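Local coordinates for iron binding protein FbpA (Mannheimia haemolytica, PDB 1Q35) that binds ferric iron as a periplasmic solute-binding protein, probably delivering it to an uptake system of the inner membrane, at residues A[130-135]-A[190-195]. Numbering follows the deposited sequence. Where two conformers were deposited one is given.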
ATOM      1  N   LYS A 130      21.562   4.800  14.821  1.00 14.10           N
ATOM      2  CA  LYS A 130      22.581   4.747  13.779  1.00 14.34           C
ATOM      3  C   LYS A 130      23.006   3.304  13.502  1.00 13.54           C
ATOM      4  O   LYS A 130      23.286   2.534  14.423  1.00 13.58           O
ATOM      5  CB  LYS A 130      23.804   5.585  14.169  1.00 15.25           C
ATOM      6  CG  LYS A 130      24.846   5.711  13.064  1.00 16.69           C
ATOM      7  CD  LYS A 130      25.991   6.634  13.461  1.00 18.73           C
ATOM      8  CE  LYS A 130      27.057   6.696  12.377  1.00 20.37           C
ATOM      9  NZ  LYS A 130      27.736   5.391  12.173  1.00 21.80           N
ATOM     10  N   GLY A 131      23.024   2.947  12.225  1.00 12.71           N
ATOM     11  CA  GLY A 131      23.462   1.643  11.776  1.00 12.56           C
ATOM     12  C   GLY A 131      22.452   0.526  11.948  1.00 12.19           C
ATOM     13  O   GLY A 131      22.761  -0.622  11.658  1.00 12.62           O
ATOM     14  N   LYS A 132      21.231   0.850  12.372  1.00 11.54           N
ATOM     15  CA  LYS A 132      20.268  -0.179  12.776  1.00 11.45           C
ATOM     16  C   LYS A 132      18.997  -0.248  11.925  1.00 10.88           C
ATOM     17  O   LYS A 132      18.175  -1.117  12.163  1.00 10.44           O
ATOM     18  CB  LYS A 132      19.877   0.011  14.251  1.00 11.62           C
ATOM     19  CG  LYS A 132      20.993  -0.307  15.247  1.00 13.56           C
ATOM     20  CD  LYS A 132      20.512  -0.163  16.689  1.00 15.27           C
ATOM     21  CE  LYS A 132      21.485  -0.776  17.698  1.00 16.16           C
ATOM     22  NZ  LYS A 132      22.878  -0.256  17.571  1.00 17.15           N
ATOM     23  N   VAL A 133      18.844   0.625  10.933  1.00 10.54           N
ATOM     24  CA  VAL A 133      17.575   0.736  10.209  1.00 10.25           C
ATOM     25  C   VAL A 133      17.710   0.284   8.751  1.00 10.47           C
ATOM     26  O   VAL A 133      18.682   0.611   8.086  1.00 10.66           O
ATOM     27  CB  VAL A 133      17.035   2.176  10.269  1.00 10.28           C
ATOM     28  CG1 VAL A 133      15.637   2.260   9.649  1.00 10.46           C
ATOM     29  CG2 VAL A 133      17.029   2.681  11.717  1.00 10.52           C
ATOM     30  N   CYS A 134      16.729  -0.478   8.272  1.00 11.06           N
ATOM     31  CA  CYS A 134      16.645  -0.880   6.865  1.00 11.54           C
ATOM     32  C   CYS A 134      15.339  -0.364   6.262  1.00 10.87           C
ATOM     33  O   CYS A 134      14.270  -0.537   6.843  1.00 10.85           O
ATOM     34  CB  CYS A 134      16.535  -2.411   6.733  0.65 12.34           C
ATOM     35  SG  CYS A 134      17.992  -3.476   6.731  0.65 14.47           S
ATOM     36  N   VAL A 135      15.428   0.258   5.095  1.00 10.70           N
ATOM     37  CA  VAL A 135      14.247   0.649   4.338  1.00 11.28           C
ATOM     38  C   VAL A 135      14.544   0.469   2.854  1.00 10.52           C
ATOM     39  O   VAL A 135      15.673   0.698   2.399  1.00 10.75           O
ATOM     40  CB  VAL A 135      13.773   2.069   4.674  0.65 12.27           C
ATOM     41  CG1 VAL A 135      14.735   3.090   4.163  0.65 12.69           C
ATOM     42  CG2 VAL A 135      12.365   2.313   4.128  0.65 13.75           C
ATOM     43  N   CYS A 190      20.079  -5.591  10.206  1.00 12.86           N
ATOM     44  CA  CYS A 190      19.426  -4.448  10.827  1.00 12.96           C
ATOM     45  C   CYS A 190      18.436  -4.902  11.878  1.00 11.87           C
ATOM     46  O   CYS A 190      18.119  -6.087  11.997  1.00 11.77           O
ATOM     47  CB  CYS A 190      18.748  -3.564   9.784  0.65 13.96           C
ATOM     48  SG  CYS A 190      17.933  -4.493   8.490  0.65 16.08           S
ATOM     49  N   ASP A 191      17.969  -3.928  12.643  1.00 10.52           N
ATOM     50  CA  ASP A 191      17.128  -4.157  13.804  1.00 10.02           C
ATOM     51  C   ASP A 191      15.736  -3.549  13.685  1.00  9.47           C
ATOM     52  O   ASP A 191      14.853  -3.918  14.450  1.00  9.27           O
ATOM     53  CB  ASP A 191      17.801  -3.560  15.040  1.00 10.49           C
ATOM     54  CG  ASP A 191      19.085  -4.270  15.423  1.00 11.33           C
ATOM     55  OD1 ASP A 191      19.429  -5.298  14.807  1.00 11.77           O
ATOM     56  OD2 ASP A 191      19.800  -3.847  16.354  1.00 12.47           O
ATOM     57  N   TYR A 192      15.576  -2.585  12.776  1.00  9.17           N
ATOM     58  CA  TYR A 192      14.315  -1.884  12.527  1.00  8.89           C
ATOM     59  C   TYR A 192      14.125  -1.798  11.028  1.00  8.72           C
ATOM     60  O   TYR A 192      15.076  -1.504  10.306  1.00  9.84           O
ATOM     61  CB  TYR A 192      14.355  -0.447  13.064  1.00  8.78           C
ATOM     62  CG  TYR A 192      14.665  -0.329  14.543  1.00  8.98           C
ATOM     63  CD1 TYR A 192      15.973  -0.432  15.010  1.00  9.29           C
ATOM     64  CD2 TYR A 192      13.655  -0.096  15.476  1.00  9.90           C
ATOM     65  CE1 TYR A 192      16.266  -0.334  16.363  1.00 10.18           C
ATOM     66  CE2 TYR A 192      13.943   0.007  16.832  1.00 10.18           C
ATOM     67  CZ  TYR A 192      15.250  -0.121  17.267  1.00 10.33           C
ATOM     68  OH  TYR A 192      15.531  -0.032  18.609  1.00 11.76           O
ATOM     69  N   SER A 193      12.916  -2.058  10.551  1.00  8.30           N
ATOM     70  CA  SER A 193      12.596  -1.769   9.160  1.00  8.27           C
ATOM     71  C   SER A 193      11.208  -1.159   9.046  1.00  8.11           C
ATOM     72  O   SER A 193      10.412  -1.208   9.981  1.00  8.58           O
ATOM     73  CB  SER A 193      12.694  -3.025   8.285  0.65  8.43           C
ATOM     74  OG  SER A 193      11.557  -3.860   8.449  0.65  6.83           O
ATOM     75  N   ILE A 194      10.946  -0.546   7.900  1.00  7.55           N
ATOM     76  CA  ILE A 194       9.617  -0.051   7.564  1.00  7.80           C
ATOM     77  C   ILE A 194       9.067  -0.957   6.472  1.00  7.62           C
ATOM     78  O   ILE A 194       9.776  -1.292   5.531  1.00  8.51           O
ATOM     79  CB  ILE A 194       9.694   1.409   7.085  1.00  8.14           C
ATOM     80  CG1 ILE A 194      10.212   2.315   8.204  1.00  9.04           C
ATOM     81  CG2 ILE A 194       8.323   1.870   6.614  1.00  8.48           C
ATOM     82  CD1 ILE A 194      10.486   3.743   7.762  1.00 10.41           C
ATOM     83  N   GLY A 195       7.811  -1.367   6.593  1.00  7.57           N
ATOM     84  CA  GLY A 195       7.187  -2.185   5.569  1.00  7.64           C
ATOM     85  C   GLY A 195       5.693  -2.306   5.783  1.00  7.31           C
ATOM     86  O   GLY A 195       5.193  -1.944   6.842  1.00  7.60           O
TER
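Cys134 and Cys190 are joined by a disulfide, SG to SG 2.0 Å, with a chi3 of -88°. SG of Cys190 sits between its own backbone N and carbonyl carbon, at a chi1 of 40°, and that turn brings it to SG of Cys134. Helix 178-187 covers this side through Gln181 and Ala184. On the other face of the sheet, Val133 and Tyr192 are paired. CG2 of Val133 lies 4.3 Å from CB of Tyr192, a loose apolar touch, and Leu166 of helix 141-168 packs on the valine. Further along, Val135 and Ile194 run alongside each other in the same direction, with CG2 of Val135 against CB of Ile194. The two segments form a short parallel pairing in the mixed sheet of a periplasmic binding protein fold. The chain between them is largely helical, and strand 192-196 also pairs antiparallel with strand 96-108. The side chain of Tyr142, which binds ferric iron absent from this apo model, is about 7 Å from that of Ile194. Cys134 N donates to Tyr192 O at 2.8 Å, nearly straight. The return bond, Ile194 N to Cys134 O, is weak at 3.5 Å. Lys132 O takes two bonds, from Asp191 N and from Tyr192 N. The tyrosine N lies nearly in line with the C=O bond, while the aspartate N is tilted 27° from the carbonyl plane. Lys132 O also lies in plane at the edge of the Tyr192 ring, 3.7 Å from its CD1. The aliphatic chain of Lys132 crosses Asp191 at a slant, CE 3.8 Å from OD2. NZ of Lys132 stays 4.9 Å from OD2 of Asp191, so any attraction is probably only long-range. The firm partner of Asp191 is Arg111, which forms a salt bridge with its OD1.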